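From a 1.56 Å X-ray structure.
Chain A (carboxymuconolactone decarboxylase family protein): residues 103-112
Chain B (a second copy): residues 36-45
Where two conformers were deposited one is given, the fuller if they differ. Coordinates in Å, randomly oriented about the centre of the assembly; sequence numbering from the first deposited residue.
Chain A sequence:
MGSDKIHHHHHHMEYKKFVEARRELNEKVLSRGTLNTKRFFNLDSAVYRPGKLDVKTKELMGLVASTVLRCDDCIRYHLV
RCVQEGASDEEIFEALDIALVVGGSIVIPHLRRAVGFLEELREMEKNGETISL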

# COMPACT_ATOMS: atom_id res chain seq x y z
N GLY A 103 2.45 5.55 9.99
CA GLY A 103 1.86 5.52 8.64
C GLY A 103 1.78 6.84 7.90
O GLY A 103 1.54 6.84 6.70
N GLY A 104 1.99 7.98 8.58
CA GLY A 104 2.08 9.29 7.93
C GLY A 104 0.80 10.07 7.87
O GLY A 104 -0.26 9.59 8.28
N SER A 105 0.89 11.27 7.32
CA SER A 105 -0.25 12.14 7.20
C SER A 105 -1.36 11.59 6.34
O SER A 105 -2.48 12.02 6.49
CB SER A 105 0.14 13.56 6.77
OG SER A 105 0.53 13.59 5.42
N ILE A 106 -1.07 10.66 5.42
CA ILE A 106 -2.12 9.94 4.69
C ILE A 106 -3.07 9.23 5.57
O ILE A 106 -4.16 8.83 5.13
CB ILE A 106 -1.52 8.93 3.65
CG1 ILE A 106 -0.59 7.89 4.39
CG2 ILE A 106 -0.96 9.63 2.44
CD1 ILE A 106 -0.08 6.88 3.49
N VAL A 107 -2.70 8.99 6.84
CA VAL A 107 -3.60 8.35 7.80
C VAL A 107 -4.67 9.32 8.31
O VAL A 107 -5.73 8.92 8.80
CB VAL A 107 -2.79 7.74 8.99
CG1 VAL A 107 -3.66 7.42 10.19
CG2 VAL A 107 -1.95 6.58 8.43
N ILE A 108 -4.41 10.62 8.20
CA ILE A 108 -5.28 11.62 8.85
C ILE A 108 -6.78 11.51 8.50
O ILE A 108 -7.60 11.54 9.41
CB ILE A 108 -4.74 13.09 8.72
CG1 ILE A 108 -3.47 13.20 9.58
CG2 ILE A 108 -5.80 14.13 9.11
CD1 ILE A 108 -2.78 14.52 9.45
N PRO A 109 -7.16 11.40 7.23
CA PRO A 109 -8.57 11.22 6.86
C PRO A 109 -9.21 10.03 7.58
O PRO A 109 -10.39 10.06 7.97
CB PRO A 109 -8.51 10.97 5.34
CG PRO A 109 -7.28 11.71 4.93
CD PRO A 109 -6.29 11.41 6.04
N HIS A 110 -8.45 8.95 7.74
CA HIS A 110 -8.93 7.75 8.47
C HIS A 110 -9.06 7.99 9.97
O HIS A 110 -9.95 7.44 10.63
CB HIS A 110 -8.01 6.57 8.14
CG HIS A 110 -7.93 6.34 6.68
ND1 HIS A 110 -8.90 5.66 6.00
CD2 HIS A 110 -7.07 6.80 5.75
CE1 HIS A 110 -8.62 5.68 4.70
NE2 HIS A 110 -7.52 6.38 4.53
N LEU A 111 -8.14 8.76 10.51
CA LEU A 111 -8.17 9.10 11.95
C LEU A 111 -9.38 9.95 12.23
O LEU A 111 -10.10 9.76 13.25
CB LEU A 111 -6.85 9.80 12.30
CG LEU A 111 -6.64 10.35 13.69
CD1 LEU A 111 -6.49 9.21 14.65
CD2 LEU A 111 -5.36 11.21 13.65
N ARG A 112 -9.66 10.88 11.33
CA ARG A 112 -10.84 11.72 11.45
C ARG A 112 -12.09 10.88 11.48
O ARG A 112 -12.95 11.02 12.35
CB ARG A 112 -10.96 12.72 10.29
CG ARG A 112 -9.85 13.80 10.33
N ASN B 36 0.93 14.51 21.44
CA ASN B 36 1.60 13.90 20.31
C ASN B 36 0.81 14.08 19.00
O ASN B 36 1.38 14.35 17.97
CB ASN B 36 1.86 12.41 20.56
CG ASN B 36 2.87 12.18 21.67
OD1 ASN B 36 3.81 12.98 21.84
ND2 ASN B 36 2.68 11.09 22.44
N THR B 37 -0.52 13.97 19.06
CA THR B 37 -1.34 14.20 17.87
C THR B 37 -1.15 15.64 17.39
O THR B 37 -0.94 15.89 16.21
CB THR B 37 -2.82 14.00 18.18
OG1 THR B 37 -2.99 12.91 19.10
CG2 THR B 37 -3.55 13.59 16.95
N LYS B 38 -1.17 16.57 18.34
CA LYS B 38 -1.01 18.01 18.03
C LYS B 38 0.35 18.27 17.40
O LYS B 38 0.45 18.97 16.40
CB LYS B 38 -1.16 18.84 19.34
CG LYS B 38 -2.54 18.80 19.91
CD LYS B 38 -2.71 19.73 21.13
CE LYS B 38 -3.82 19.26 22.08
NZ LYS B 38 -5.17 19.56 21.55
N ARG B 39 1.40 17.68 17.98
CA ARG B 39 2.74 17.85 17.45
C ARG B 39 2.83 17.33 16.02
O ARG B 39 3.49 17.94 15.16
CB ARG B 39 3.78 17.18 18.35
CG ARG B 39 4.05 17.95 19.64
CD ARG B 39 4.96 17.23 20.64
N PHE B 40 2.18 16.20 15.73
CA PHE B 40 2.20 15.64 14.38
C PHE B 40 1.53 16.59 13.40
O PHE B 40 2.09 16.86 12.30
CB PHE B 40 1.50 14.28 14.29
CG PHE B 40 1.58 13.71 12.87
CD1 PHE B 40 0.73 14.16 11.87
CD2 PHE B 40 2.55 12.84 12.57
CE1 PHE B 40 0.88 13.69 10.55
CE2 PHE B 40 2.71 12.36 11.30
CZ PHE B 40 1.88 12.77 10.27
N PHE B 41 0.35 17.11 13.75
CA PHE B 41 -0.31 18.05 12.87
C PHE B 41 0.51 19.33 12.66
O PHE B 41 0.50 19.92 11.57
CB PHE B 41 -1.70 18.40 13.41
CG PHE B 41 -2.77 17.40 13.07
CD1 PHE B 41 -2.72 16.10 13.53
CD2 PHE B 41 -3.85 17.78 12.29
CE1 PHE B 41 -3.72 15.18 13.20
CE2 PHE B 41 -4.86 16.86 11.98
CZ PHE B 41 -4.80 15.57 12.46
N ASN B 42 1.18 19.80 13.71
CA ASN B 42 2.03 21.00 13.59
C ASN B 42 3.18 20.72 12.60
O ASN B 42 3.49 21.57 11.77
CB ASN B 42 2.53 21.46 14.94
CG ASN B 42 1.41 22.13 15.76
OD1 ASN B 42 0.41 22.59 15.21
ND2 ASN B 42 1.59 22.19 17.08
N LEU B 43 3.76 19.52 12.66
CA LEU B 43 4.84 19.17 11.73
C LEU B 43 4.33 19.04 10.30
O LEU B 43 5.02 19.46 9.37
CB LEU B 43 5.60 17.90 12.18
CG LEU B 43 6.61 18.15 13.28
CD1 LEU B 43 7.08 16.84 13.90
CD2 LEU B 43 7.83 18.94 12.74
N ASP B 44 3.15 18.46 10.10
CA ASP B 44 2.51 18.36 8.79
C ASP B 44 2.34 19.75 8.15
O ASP B 44 2.60 19.94 6.96
CB ASP B 44 1.17 17.69 8.95
CG ASP B 44 0.49 17.33 7.64
OD1 ASP B 44 1.17 16.95 6.67
OD2 ASP B 44 -0.73 17.38 7.53
N SER B 45 1.92 20.73 8.91
CA SER B 45 1.88 22.10 8.37
C SER B 45 3.29 22.64 8.09
O SER B 45 3.55 23.27 7.05
CB SER B 45 1.17 23.03 9.34
OG SER B 45 1.08 24.35 8.82

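This contact between two copies of one protein is a small, largely apolar packing of aliphatic side chains and a stretch of backbone against two phenylalanine rings, with no hydrogen bond crossing it, and it illustrates how a helix can present successive turns of side chains to a partner that links two helices through a short 3-10 segment. The centre is A:Ile108, whose m,t side chain brings CD1 within reach of both rings of chain B. CD1 of A:Ile108 lies 3.9 Å from CE1 of B:Phe40 and 3.8 Å from CZ of B:Phe41; over the face of the latter ring it makes a CH-pi contact, 4.0 Å from the centroid and 19° off the normal. One helical turn later, A:Leu111 extends the patch more loosely, its CD2 meeting the edge of the same ring 4.3 Å from CE1 of B:Phe41.

At the other end, B:Phe40 reaches the backbone. CZ of B:Phe40 lies 3.8 Å from C of A:Gly104 and 3.5 Å from N of A:Ser105, which sits at the ring edge. At the backbone angles of A:Gly104, with phi positive, a CB would be jammed against the carbonyl O of the residue before, which by itself calls for glycine. The closest approach of A:Ser105 to B:Asp44 is by carbon, CB to OD1 at 3.5 Å, and no hydrogen bond joins the two residues; A:Ser105 OG and that carboxylate oxygen find their hydrogen bonds elsewhere in the structure.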